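Long-range contacts in catechol O-methyltransferase (Mycobacterium tuberculosis, PDB 6JCL), which transfers a methyl group from S-adenosyl-L-methionine to a hydroxyl of catechol-like compounds, acting as a homodimer that depends on a divalent metal cation: residues Val64-Thr69 with Leu135-Ala140; Ser74-Ala79 with Val103-Ala108; Gly86-Leu91 with Asp112-Val117; Pro120-Leu125 with Val146-Trp151. All blocks are in the same frame, centred on the assembly; numbering follows the deposited sequence.

Overall arrangement
Interactions 1 and 3 join neighbouring strands of one sheet through backbone hydrogen bonds, whereas interactions 2 and 4 pack helical segments with no direct hydrogen bond between them. Interaction 1, at the buried centre, carries, at the carboxyl ends of its apolar strands, the groups that bind the metal and the amino acid end of the cofactor product. Interaction 3 lies at the sheet margin, where exposed Arg87 and Glu115 accompany valines that are buried or partly so. Interaction 2 belongs to the helical layer over Val114 of interaction 3, and Glu66 of interaction 1 bonds to its Ser74 and Thr75. Interaction 4, partly buried, covers the other face against Ile67 and Leu91, adding aromatic rings and water bridges to aliphatic packing near the adenine.

Interaction 1 (Val64-Thr69 with Leu135-Ala140); sequences VLEIGT and LVFIDA. With SR (strontium ion), chain J; SAH (S-adenosyl-L-homocysteine), chain I.
Val64-Ile67 and Leu135-Ile138 run side by side as parallel strands, 8° apart in direction, joined by hydrogen bonds from Leu65 N, Phe137 N, Ile67 N and Asp139 N to carbonyls of the opposite segment. They are the central pair of the Rossmann-like sheet of class I methyltransferases, and the loops at their carboxyl ends hold the S-adenosyl-L-homocysteine.

On one face Leu65 CD2 lies 3.9 Å from Val136 CG1, both side chains pointing the same way, and Ile67 CG2 touches the Ala140 methyl; compact aliphatic groups suit this buried layer under helix 145-155. The other face carries Glu66 beside Phe137. Glu66 CG is anti to the backbone N (chi1 171°), which carries the acid along the ring until OE2 meets its edge, 3.4 Å from Phe137 CD2. A ring edge, slightly positive, can tolerate a carboxylate oxygen there, and Ser74 OG hydrogen-bonds to the same OE2.

Gly68 passes so close to Asp139 O and Ala140 that a CB would clash, and its carbonyl O accepts a hydrogen bond from the ligand amino N at 2.8 Å. Asp139 OD2 accepts another from that amino group, at 2.9 Å. Asp139 also chelates the strontium ion, OD1 at 2.5 Å and OD2 at 2.6 Å, with Asp165 and Asn166 as further ligands. One water coordinates the strontium and donates to OXT of the ligand carboxylate, 2.9 Å away.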
# COMPACT_ATOMS: atom_id res chain seq x y z
N VAL A 64 2.38 4.48 -17.08
CA VAL A 64 2.96 4.79 -15.78
C VAL A 64 4.00 5.88 -15.96
O VAL A 64 4.76 5.86 -16.93
CB VAL A 64 3.60 3.54 -15.13
CG1 VAL A 64 4.15 3.89 -13.74
CG2 VAL A 64 2.57 2.41 -15.06
N LEU A 65 3.99 6.86 -15.06
CA LEU A 65 4.98 7.93 -15.04
C LEU A 65 5.81 7.79 -13.77
O LEU A 65 5.26 7.66 -12.67
CB LEU A 65 4.32 9.31 -15.08
CG LEU A 65 5.23 10.52 -14.84
CD1 LEU A 65 6.29 10.63 -15.96
CD2 LEU A 65 4.39 11.79 -14.79
N GLU A 66 7.13 7.76 -13.92
CA GLU A 66 8.04 7.76 -12.78
C GLU A 66 8.98 8.95 -12.88
O GLU A 66 9.50 9.27 -13.95
CB GLU A 66 8.83 6.46 -12.71
CG GLU A 66 9.95 6.51 -11.66
CD GLU A 66 10.70 5.19 -11.63
OE1 GLU A 66 11.43 4.93 -12.62
OE2 GLU A 66 10.52 4.41 -10.67
N ILE A 67 9.18 9.62 -11.75
CA ILE A 67 10.09 10.76 -11.69
C ILE A 67 11.22 10.37 -10.74
O ILE A 67 11.00 10.24 -9.53
CB ILE A 67 9.36 12.04 -11.24
CG1 ILE A 67 8.05 12.19 -12.04
CG2 ILE A 67 10.24 13.26 -11.49
CD1 ILE A 67 7.25 13.45 -11.71
N GLY A 68 12.42 10.16 -11.29
CA GLY A 68 13.58 9.74 -10.52
C GLY A 68 13.93 8.28 -10.78
O GLY A 68 13.45 7.40 -10.06
N THR A 69 14.76 8.02 -11.78
CA THR A 69 15.02 6.65 -12.24
C THR A 69 16.14 5.96 -11.48
O THR A 69 16.04 4.76 -11.20
CB THR A 69 15.37 6.68 -13.74
OG1 THR A 69 14.40 7.45 -14.45
CG2 THR A 69 15.39 5.25 -14.34
N LEU A 135 -0.79 5.79 -13.12
CA LEU A 135 -0.01 5.66 -11.90
C LEU A 135 1.21 6.56 -12.03
O LEU A 135 1.86 6.56 -13.08
CB LEU A 135 0.40 4.19 -11.71
CG LEU A 135 1.43 3.86 -10.63
CD1 LEU A 135 0.91 4.32 -9.30
CD2 LEU A 135 1.64 2.34 -10.63
N VAL A 136 1.49 7.35 -11.00
CA VAL A 136 2.65 8.23 -10.99
C VAL A 136 3.44 7.94 -9.73
O VAL A 136 2.87 7.97 -8.63
CB VAL A 136 2.27 9.72 -11.04
CG1 VAL A 136 3.53 10.61 -11.22
CG2 VAL A 136 1.25 9.97 -12.13
N PHE A 137 4.72 7.63 -9.88
CA PHE A 137 5.62 7.40 -8.74
C PHE A 137 6.61 8.55 -8.69
O PHE A 137 7.37 8.75 -9.64
CB PHE A 137 6.35 6.07 -8.88
CG PHE A 137 7.31 5.77 -7.76
CD1 PHE A 137 6.93 5.93 -6.43
CD2 PHE A 137 8.60 5.33 -8.04
CE1 PHE A 137 7.85 5.65 -5.37
CE2 PHE A 137 9.51 5.05 -7.00
CZ PHE A 137 9.13 5.22 -5.66
N ILE A 138 6.61 9.30 -7.58
CA ILE A 138 7.40 10.53 -7.48
C ILE A 138 8.55 10.26 -6.52
O ILE A 138 8.34 10.06 -5.32
CB ILE A 138 6.54 11.72 -7.04
CG1 ILE A 138 5.39 11.94 -8.05
CG2 ILE A 138 7.40 12.99 -6.90
CD1 ILE A 138 4.52 13.16 -7.76
N ASP A 139 9.77 10.26 -7.05
CA ASP A 139 10.92 9.85 -6.25
C ASP A 139 12.20 10.52 -6.77
O ASP A 139 13.22 9.86 -6.99
CB ASP A 139 11.07 8.33 -6.24
CG ASP A 139 12.07 7.85 -5.18
OD1 ASP A 139 12.25 8.60 -4.18
OD2 ASP A 139 12.67 6.75 -5.35
N ALA A 140 12.17 11.84 -6.95
CA ALA A 140 13.32 12.54 -7.51
C ALA A 140 13.88 13.56 -6.52
O ALA A 140 14.14 13.20 -5.36
CB ALA A 140 12.94 13.18 -8.86
SR SR J . 13.46 6.89 -2.85
N SAH I . 13.32 5.53 -7.92
CA SAH I . 14.67 4.96 -7.82
CB SAH I . 15.56 5.87 -6.98
CG SAH I . 15.58 7.33 -7.44
SD SAH I . 16.91 8.22 -6.60
C SAH I . 14.63 3.56 -7.21
O SAH I . 15.23 2.60 -7.72
OXT SAH I . 13.96 3.38 -6.20
C5' SAH I . 16.49 9.87 -7.21
C4' SAH I . 16.86 10.10 -8.67
O4' SAH I . 16.30 11.34 -9.06
C3' SAH I . 18.36 10.23 -8.96
O3' SAH I . 18.70 9.32 -10.00
C2' SAH I . 18.56 11.66 -9.42
O2' SAH I . 19.62 11.84 -10.34
C1' SAH I . 17.17 12.00 -9.96
N9 SAH I . 16.85 13.43 -10.03
C8 SAH I . 17.20 14.41 -9.13
N7 SAH I . 16.70 15.58 -9.58
C5 SAH I . 16.03 15.35 -10.74
C6 SAH I . 15.36 16.21 -11.60
N6 SAH I . 15.27 17.52 -11.36
N1 SAH I . 14.76 15.67 -12.72
C2 SAH I . 14.87 14.31 -13.00
N3 SAH I . 15.55 13.47 -12.15
C4 SAH I . 16.12 14.00 -11.03
O HOH W 1 14.31 4.63 -3.64

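Interaction 2 (Ser74-Ala79 with Val103-Ala108); sequences STIWLA and VNLQRA. With SAH (S-adenosyl-L-homocysteine), chain I.
Ile76 reaches across to Ala108 and Leu105 with every atom beyond its CB. The CA-CB bond itself runs alongside the other helix, and it is the branches that turn to it. CG2, anti to the backbone N, rests on Ala108 CB at 3.8 Å. CG1 takes the position beside the backbone N (chi1 -73°), where it lies 3.7 Å from Ala108 CB and also touches Leu105 CD2. At the tip, CD1 continues past the same alanine methyl and stops 3.8 Å from the backbone oxygen Asn104 O. Ala108 thus meets three carbons of Ile76 with one methyl, and its small size lets the branched isoleucine lie close against the end of the helix.

Helices 73-82 and 95-107 are consecutive crossover helices of the Rossmann-like fold, each linking one parallel strand to the next and both lying on the same face of the sheet. Their short segments pass 9.9 Å apart with a crossing angle of -37°. Leu105, sliding past Ile76 in the opposite direction, also brings CD2 to within 3.9 Å of Thr75 CG2, and the Thr75 and Leu105 side chains cross at about a right angle. Beneath them lie Val114 and Val116 of strand 114-118. Threonine suits its place by having two unlike branches: the methyl joins this apolar seam, while OG1 hydrogen-bonds to Glu66 OE1. One residue earlier, the helix meets S-adenosyl-L-homocysteine: Ser74 OG accepts a hydrogen bond from its amino N at 2.8 Å, and Ser74 N donates to its carboxylate O at 3.2 Å.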
# COMPACT_ATOMS: atom_id res chain seq x y z
N SER A 74 13.24 0.63 -9.18
CA SER A 74 11.80 0.86 -9.06
C SER A 74 11.11 0.75 -10.43
O SER A 74 9.99 0.23 -10.53
CB SER A 74 11.52 2.23 -8.43
OG SER A 74 12.14 3.27 -9.16
N THR A 75 11.79 1.21 -11.48
CA THR A 75 11.24 1.18 -12.84
C THR A 75 10.96 -0.23 -13.32
O THR A 75 9.93 -0.49 -13.96
CB THR A 75 12.23 1.86 -13.78
OG1 THR A 75 12.84 2.97 -13.10
CG2 THR A 75 11.52 2.32 -15.06
N ILE A 76 11.89 -1.16 -13.05
CA ILE A 76 11.70 -2.55 -13.43
C ILE A 76 10.43 -3.10 -12.80
O ILE A 76 9.62 -3.76 -13.47
CB ILE A 76 12.94 -3.38 -13.02
CG1 ILE A 76 14.13 -3.08 -13.95
CG2 ILE A 76 12.60 -4.87 -13.04
CD1 ILE A 76 15.50 -3.59 -13.41
N TRP A 77 10.24 -2.84 -11.50
CA TRP A 77 9.04 -3.31 -10.80
C TRP A 77 7.77 -2.70 -11.38
O TRP A 77 6.76 -3.39 -11.57
CB TRP A 77 9.16 -2.95 -9.32
CG TRP A 77 10.08 -3.84 -8.51
CD1 TRP A 77 11.26 -3.47 -7.91
CD2 TRP A 77 9.87 -5.22 -8.17
NE1 TRP A 77 11.79 -4.55 -7.21
CE2 TRP A 77 10.95 -5.62 -7.34
CE3 TRP A 77 8.86 -6.15 -8.47
CZ2 TRP A 77 11.05 -6.92 -6.82
CZ3 TRP A 77 8.97 -7.45 -7.96
CH2 TRP A 77 10.07 -7.82 -7.15
N LEU A 78 7.80 -1.40 -11.69
CA LEU A 78 6.63 -0.78 -12.30
C LEU A 78 6.33 -1.40 -13.65
O LEU A 78 5.17 -1.69 -13.97
CB LEU A 78 6.84 0.73 -12.44
CG LEU A 78 6.78 1.46 -11.11
CD1 LEU A 78 7.32 2.89 -11.28
CD2 LEU A 78 5.34 1.46 -10.60
N ALA A 79 7.38 -1.66 -14.44
CA ALA A 79 7.19 -2.22 -15.78
C ALA A 79 6.66 -3.65 -15.69
O ALA A 79 5.83 -4.06 -16.50
CB ALA A 79 8.49 -2.18 -16.57
N VAL A 103 20.53 -0.11 -19.45
CA VAL A 103 21.12 -1.45 -19.43
C VAL A 103 20.34 -2.37 -18.49
O VAL A 103 20.07 -3.53 -18.82
CB VAL A 103 22.61 -1.37 -19.04
CG1 VAL A 103 23.17 -2.77 -18.81
CG2 VAL A 103 23.41 -0.65 -20.12
N ASN A 104 19.97 -1.86 -17.31
CA ASN A 104 19.28 -2.69 -16.33
C ASN A 104 17.89 -3.09 -16.81
O ASN A 104 17.46 -4.23 -16.59
CB ASN A 104 19.19 -1.95 -14.99
CG ASN A 104 20.52 -1.92 -14.27
OD1 ASN A 104 21.43 -2.69 -14.59
ND2 ASN A 104 20.65 -1.02 -13.30
N LEU A 105 17.18 -2.17 -17.47
CA LEU A 105 15.85 -2.47 -18.00
C LEU A 105 15.91 -3.53 -19.08
O LEU A 105 15.05 -4.42 -19.16
CB LEU A 105 15.22 -1.19 -18.56
CG LEU A 105 14.91 -0.14 -17.50
CD1 LEU A 105 14.85 1.24 -18.16
CD2 LEU A 105 13.61 -0.50 -16.82
N GLN A 106 16.93 -3.46 -19.93
CA GLN A 106 17.09 -4.48 -20.95
C GLN A 106 17.31 -5.86 -20.32
O GLN A 106 16.64 -6.84 -20.69
CB GLN A 106 18.25 -4.10 -21.87
CG GLN A 106 18.40 -5.05 -23.06
CD GLN A 106 19.80 -5.03 -23.64
OE1 GLN A 106 20.75 -4.59 -22.99
NE2 GLN A 106 19.93 -5.53 -24.87
N ARG A 107 18.23 -5.96 -19.35
CA ARG A 107 18.46 -7.25 -18.70
C ARG A 107 17.23 -7.74 -17.94
O ARG A 107 17.08 -8.94 -17.71
CB ARG A 107 19.66 -7.18 -17.74
CG ARG A 107 19.85 -8.39 -16.79
CD ARG A 107 19.94 -9.74 -17.58
NE ARG A 107 20.15 -10.93 -16.74
CZ ARG A 107 19.18 -11.65 -16.18
NH1 ARG A 107 19.47 -12.73 -15.46
NH2 ARG A 107 17.91 -11.30 -16.33
N ALA A 108 16.35 -6.85 -17.54
CA ALA A 108 15.11 -7.26 -16.88
C ALA A 108 14.02 -7.61 -17.88
O ALA A 108 12.92 -7.99 -17.47
CB ALA A 108 14.62 -6.17 -15.93
N SAH I . 13.32 5.53 -7.92
CA SAH I . 14.67 4.96 -7.82
CB SAH I . 15.56 5.87 -6.98
CG SAH I . 15.58 7.33 -7.44
SD SAH I . 16.91 8.22 -6.60
C SAH I . 14.63 3.56 -7.21
O SAH I . 15.23 2.60 -7.72
OXT SAH I . 13.96 3.38 -6.20
C5' SAH I . 16.49 9.87 -7.21
C4' SAH I . 16.86 10.10 -8.67
O4' SAH I . 16.30 11.34 -9.06
C3' SAH I . 18.36 10.23 -8.96
O3' SAH I . 18.70 9.32 -10.00
C2' SAH I . 18.56 11.66 -9.42
O2' SAH I . 19.62 11.84 -10.34
C1' SAH I . 17.17 12.00 -9.96
N9 SAH I . 16.85 13.43 -10.03
C8 SAH I . 17.20 14.41 -9.13
N7 SAH I . 16.70 15.58 -9.58
C5 SAH I . 16.03 15.35 -10.74
C6 SAH I . 15.36 16.21 -11.60
N6 SAH I . 15.27 17.52 -11.36
N1 SAH I . 14.76 15.67 -12.72
C2 SAH I . 14.87 14.31 -13.00
N3 SAH I . 15.55 13.47 -12.15
C4 SAH I . 16.12 14.00 -11.03

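Interaction 3 (Gly86-Leu91 with Asp112-Val117); sequences GRVVTL and DRVEVV
Arg113 O is held by two groups of the neighbouring strand: Val88 N donates a nearly straight hydrogen bond of 2.7 Å, and Arg87 CA adds a weaker CA-H...O contact at 3.2 Å. From there the parallel pairing continues through Glu115 N to Val88 O, Thr90 N to Glu115 O and Val117 N to Thr90 O.

At the start of the pair Arg87 bends back toward the residue before it. Its chain turns at chi2 (-62°), laying the guanidinium so that Asp112 O sits over one face, 3.7 Å from NE. NH2 then donates to Gly86 O at 3.1 Å; the oxygen lies in the guanidinium plane, but the donor stands well above the carbonyl plane.

Strand 87-92, helix 95-107 and strand 114-118 form a beta-alpha-beta unit of the Rossmann-like fold, and strand 114-118 is an outermost strand of the sheet within the chain. Val88, Thr90, Val114 and Val116 face helices 73-82 and 95-107, beta-branched residues well suited to extended backbone. Thr90 CG2 sits between the backbone N and the carbonyl carbon, where it meets Val116 CG2 at 3.7 Å. This leaves OG1 anti to the N, turned to its hydrogen bonds with Thr69 OG1 and Glu66 OE1.

Exposed Glu115 shares the opposite face with Val89, Leu91 and Val117. Here Val117 touches two residues of the other strand: CG2 meets Val89 CG1 at 3.9 Å, and CB takes Leu91 CD2 at 3.6 Å. Leu91 also packs on Ala121 and Thr124 of the short helix 121-124 and touches the bound S-adenosyl-L-homocysteine.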
# COMPACT_ATOMS: atom_id res chain seq x y z
N GLY A 86 1.88 -2.60 -21.24
CA GLY A 86 1.98 -1.35 -20.50
C GLY A 86 3.20 -0.57 -20.91
O GLY A 86 4.13 -1.08 -21.55
N ARG A 87 3.18 0.73 -20.64
CA ARG A 87 4.31 1.56 -20.97
C ARG A 87 4.66 2.38 -19.74
O ARG A 87 3.76 2.82 -19.01
CB ARG A 87 4.05 2.47 -22.16
CG ARG A 87 3.89 1.74 -23.53
CD ARG A 87 5.16 0.98 -23.94
NE ARG A 87 5.08 0.43 -25.30
CZ ARG A 87 4.62 -0.79 -25.59
NH1 ARG A 87 4.59 -1.20 -26.86
NH2 ARG A 87 4.21 -1.60 -24.62
N VAL A 88 5.95 2.52 -19.49
CA VAL A 88 6.46 3.35 -18.41
C VAL A 88 7.29 4.46 -19.02
O VAL A 88 8.14 4.20 -19.88
CB VAL A 88 7.30 2.54 -17.41
CG1 VAL A 88 7.79 3.44 -16.28
CG2 VAL A 88 6.49 1.33 -16.89
N VAL A 89 7.04 5.70 -18.59
CA VAL A 89 7.90 6.83 -18.90
C VAL A 89 8.59 7.20 -17.59
O VAL A 89 7.93 7.48 -16.59
CB VAL A 89 7.09 8.02 -19.45
CG1 VAL A 89 7.99 9.22 -19.71
CG2 VAL A 89 6.35 7.61 -20.72
N THR A 90 9.92 7.19 -17.59
CA THR A 90 10.67 7.52 -16.38
C THR A 90 11.64 8.65 -16.67
O THR A 90 12.30 8.67 -17.71
CB THR A 90 11.37 6.27 -15.78
OG1 THR A 90 12.00 6.62 -14.54
CG2 THR A 90 12.41 5.65 -16.73
N LEU A 91 11.71 9.61 -15.74
CA LEU A 91 12.45 10.86 -15.91
C LEU A 91 13.72 10.84 -15.06
O LEU A 91 13.66 10.57 -13.86
CB LEU A 91 11.58 12.06 -15.51
CG LEU A 91 10.21 12.12 -16.20
CD1 LEU A 91 9.49 13.42 -15.85
CD2 LEU A 91 10.30 11.96 -17.74
N ASP A 112 11.47 -2.73 -23.93
CA ASP A 112 10.49 -2.32 -24.94
C ASP A 112 9.23 -1.71 -24.34
O ASP A 112 8.37 -1.25 -25.10
CB ASP A 112 10.11 -3.51 -25.83
CG ASP A 112 9.40 -4.60 -25.06
OD1 ASP A 112 9.58 -4.68 -23.83
OD2 ASP A 112 8.68 -5.40 -25.69
N ARG A 113 9.09 -1.72 -23.02
CA ARG A 113 7.97 -1.08 -22.34
C ARG A 113 8.35 0.25 -21.68
O ARG A 113 7.46 0.89 -21.10
CB ARG A 113 7.40 -1.97 -21.24
CG ARG A 113 7.31 -3.42 -21.57
CD ARG A 113 7.02 -4.20 -20.29
NE ARG A 113 7.06 -5.62 -20.55
CZ ARG A 113 6.71 -6.54 -19.67
NH1 ARG A 113 6.29 -6.18 -18.47
NH2 ARG A 113 6.77 -7.83 -20.00
N VAL A 114 9.62 0.63 -21.67
CA VAL A 114 10.09 1.74 -20.83
C VAL A 114 10.86 2.73 -21.68
O VAL A 114 11.74 2.33 -22.47
CB VAL A 114 10.97 1.24 -19.67
CG1 VAL A 114 11.41 2.42 -18.78
CG2 VAL A 114 10.25 0.18 -18.87
N GLU A 115 10.53 4.01 -21.55
CA GLU A 115 11.32 5.10 -22.11
C GLU A 115 11.93 5.88 -20.96
O GLU A 115 11.20 6.39 -20.10
CB GLU A 115 10.46 6.01 -22.99
CG GLU A 115 11.24 7.08 -23.71
CD GLU A 115 10.35 8.01 -24.51
OE1 GLU A 115 9.14 8.10 -24.19
OE2 GLU A 115 10.85 8.64 -25.47
N VAL A 116 13.25 5.99 -20.95
CA VAL A 116 13.96 6.89 -20.04
C VAL A 116 14.13 8.22 -20.76
O VAL A 116 14.74 8.29 -21.84
CB VAL A 116 15.32 6.30 -19.61
CG1 VAL A 116 15.99 7.15 -18.53
CG2 VAL A 116 15.15 4.85 -19.13
N VAL A 117 13.58 9.28 -20.18
CA VAL A 117 13.61 10.61 -20.77
C VAL A 117 14.61 11.42 -19.96
O VAL A 117 14.40 11.63 -18.76
CB VAL A 117 12.22 11.27 -20.75
CG1 VAL A 117 12.29 12.72 -21.24
CG2 VAL A 117 11.24 10.46 -21.56

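Interaction 4 (Pro120-Leu125 with Val146-Trp151); sequences PALDTL and VAYIQW. With SAH (S-adenosyl-L-homocysteine), chain I.
Leu125 lays its CB over the indole of Trp151, a CH-pi contact 4.0 Å from the centroid of the five-membered ring and only 10° off the ring normal. Its CG is anti to the carbonyl carbon (chi1 -81°), an orientation that sends CD1 between two aromatic residues: it meets Tyr148 CD1 at 3.7 Å and Trp151 CD1 at 3.8 Å.

The Tyr148 ring reaches Ala121, Leu122 and Leu125 of the short helical segment. Ala121 CB touches Tyr148 CE1 at 3.6 Å, a small methyl where the ring comes close. Leu122 crosses the tyrosine at about a right angle, its CD2 shared between CE1 and the Ala147 methyl.

In this Rossmann-like fold helix 145-155, which follows strand 133-138, and helix 121-124, which follows strand 114-118, cover the same face of the sheet: Ala121 and Tyr148 both pack on Ile67, while Leu125 packs on Leu65. Together they border the adenine of S-adenosyl-L-homocysteine. Pro120 is the N-cap of the short helix, and just after it Ala121 N donates to adenine N1 at 2.9 Å. One water accepts from Leu122 N and adenine N6 and donates to Tyr148 OH, which also hydrogen-bonds to Asp141. A second water bridges Leu122 and Trp151, donating to Leu122 O at 2.7 Å and accepting from Trp151 NE1 at 2.9 Å.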
# COMPACT_ATOMS: atom_id res chain seq x y z
N PRO A 120 16.17 17.53 -16.66
CA PRO A 120 15.44 17.93 -15.45
C PRO A 120 13.94 17.76 -15.67
O PRO A 120 13.39 18.20 -16.68
CB PRO A 120 15.82 19.41 -15.26
CG PRO A 120 16.96 19.67 -16.23
CD PRO A 120 16.77 18.68 -17.35
N ALA A 121 13.28 17.12 -14.70
CA ALA A 121 11.86 16.78 -14.87
C ALA A 121 10.99 18.00 -15.09
O ALA A 121 9.97 17.91 -15.79
CB ALA A 121 11.36 15.98 -13.67
N LEU A 122 11.32 19.14 -14.48
CA LEU A 122 10.51 20.34 -14.71
C LEU A 122 10.55 20.77 -16.16
O LEU A 122 9.62 21.46 -16.62
CB LEU A 122 11.01 21.49 -13.83
CG LEU A 122 10.68 21.42 -12.32
CD1 LEU A 122 11.34 22.57 -11.58
CD2 LEU A 122 9.18 21.40 -12.09
N ASP A 123 11.61 20.41 -16.89
CA ASP A 123 11.72 20.76 -18.30
C ASP A 123 11.14 19.69 -19.22
O ASP A 123 10.71 20.03 -20.33
CB ASP A 123 13.19 20.99 -18.67
CG ASP A 123 13.81 22.12 -17.88
OD1 ASP A 123 13.07 23.05 -17.48
OD2 ASP A 123 15.04 22.08 -17.65
N THR A 124 11.15 18.42 -18.81
CA THR A 124 10.66 17.37 -19.70
C THR A 124 9.18 17.06 -19.48
O THR A 124 8.50 16.70 -20.45
CB THR A 124 11.48 16.09 -19.54
OG1 THR A 124 11.45 15.64 -18.17
CG2 THR A 124 12.93 16.32 -19.96
N LEU A 125 8.66 17.22 -18.26
CA LEU A 125 7.24 17.01 -18.01
C LEU A 125 6.32 17.74 -18.98
O LEU A 125 5.32 17.13 -19.40
CB LEU A 125 6.90 17.40 -16.55
CG LEU A 125 7.24 16.32 -15.51
CD1 LEU A 125 7.31 16.88 -14.08
CD2 LEU A 125 6.25 15.16 -15.57
N VAL A 146 6.20 18.97 -4.74
CA VAL A 146 4.93 19.67 -4.90
C VAL A 146 4.69 20.02 -6.36
O VAL A 146 3.59 19.82 -6.89
CB VAL A 146 4.89 20.91 -3.99
CG1 VAL A 146 3.83 21.90 -4.46
CG2 VAL A 146 4.62 20.48 -2.55
N ALA A 147 5.71 20.55 -7.05
CA ALA A 147 5.58 20.79 -8.49
C ALA A 147 5.28 19.50 -9.26
O ALA A 147 4.44 19.49 -10.18
CB ALA A 147 6.86 21.42 -9.04
N TYR A 148 5.96 18.40 -8.91
CA TYR A 148 5.74 17.14 -9.62
C TYR A 148 4.33 16.61 -9.36
O TYR A 148 3.72 16.01 -10.25
CB TYR A 148 6.78 16.09 -9.22
CG TYR A 148 8.19 16.50 -9.57
CD1 TYR A 148 8.44 17.36 -10.63
CD2 TYR A 148 9.27 16.02 -8.84
CE1 TYR A 148 9.73 17.75 -10.95
CE2 TYR A 148 10.56 16.40 -9.14
CZ TYR A 148 10.79 17.25 -10.21
OH TYR A 148 12.08 17.63 -10.50
N ILE A 149 3.81 16.82 -8.15
CA ILE A 149 2.44 16.39 -7.85
C ILE A 149 1.45 17.21 -8.68
O ILE A 149 0.49 16.66 -9.24
CB ILE A 149 2.15 16.50 -6.34
CG1 ILE A 149 2.95 15.45 -5.57
CG2 ILE A 149 0.64 16.33 -6.07
CD1 ILE A 149 3.10 15.81 -4.09
N GLN A 150 1.68 18.52 -8.80
CA GLN A 150 0.82 19.34 -9.65
C GLN A 150 0.86 18.86 -11.10
O GLN A 150 -0.19 18.78 -11.76
CB GLN A 150 1.23 20.81 -9.53
CG GLN A 150 0.82 21.42 -8.19
CD GLN A 150 1.47 22.77 -7.90
OE1 GLN A 150 2.57 23.06 -8.37
NE2 GLN A 150 0.79 23.59 -7.11
N TRP A 151 2.05 18.52 -11.61
CA TRP A 151 2.14 17.97 -12.97
C TRP A 151 1.44 16.62 -13.05
O TRP A 151 0.78 16.32 -14.05
CB TRP A 151 3.61 17.82 -13.40
CG TRP A 151 4.11 19.03 -14.13
CD1 TRP A 151 5.03 19.94 -13.68
CD2 TRP A 151 3.70 19.48 -15.42
NE1 TRP A 151 5.22 20.92 -14.62
CE2 TRP A 151 4.41 20.66 -15.70
CE3 TRP A 151 2.80 18.99 -16.37
CZ2 TRP A 151 4.26 21.36 -16.89
CZ3 TRP A 151 2.64 19.69 -17.56
CH2 TRP A 151 3.37 20.87 -17.81
N SAH I . 13.32 5.53 -7.92
CA SAH I . 14.67 4.96 -7.82
CB SAH I . 15.56 5.87 -6.98
CG SAH I . 15.58 7.33 -7.44
SD SAH I . 16.91 8.22 -6.60
C SAH I . 14.63 3.56 -7.21
O SAH I . 15.23 2.60 -7.72
OXT SAH I . 13.96 3.38 -6.20
C5' SAH I . 16.49 9.87 -7.21
C4' SAH I . 16.86 10.10 -8.67
O4' SAH I . 16.30 11.34 -9.06
C3' SAH I . 18.36 10.23 -8.96
O3' SAH I . 18.70 9.32 -10.00
C2' SAH I . 18.56 11.66 -9.42
O2' SAH I . 19.62 11.84 -10.34
C1' SAH I . 17.17 12.00 -9.96
N9 SAH I . 16.85 13.43 -10.03
C8 SAH I . 17.20 14.41 -9.13
N7 SAH I . 16.70 15.58 -9.58
C5 SAH I . 16.03 15.35 -10.74
C6 SAH I . 15.36 16.21 -11.60
N6 SAH I . 15.27 17.52 -11.36
N1 SAH I . 14.76 15.67 -12.72
C2 SAH I . 14.87 14.31 -13.00
N3 SAH I . 15.55 13.47 -12.15
C4 SAH I . 16.12 14.00 -11.03
O HOH W 2 13.33 19.49 -12.48
O HOH W 3 7.53 22.62 -15.31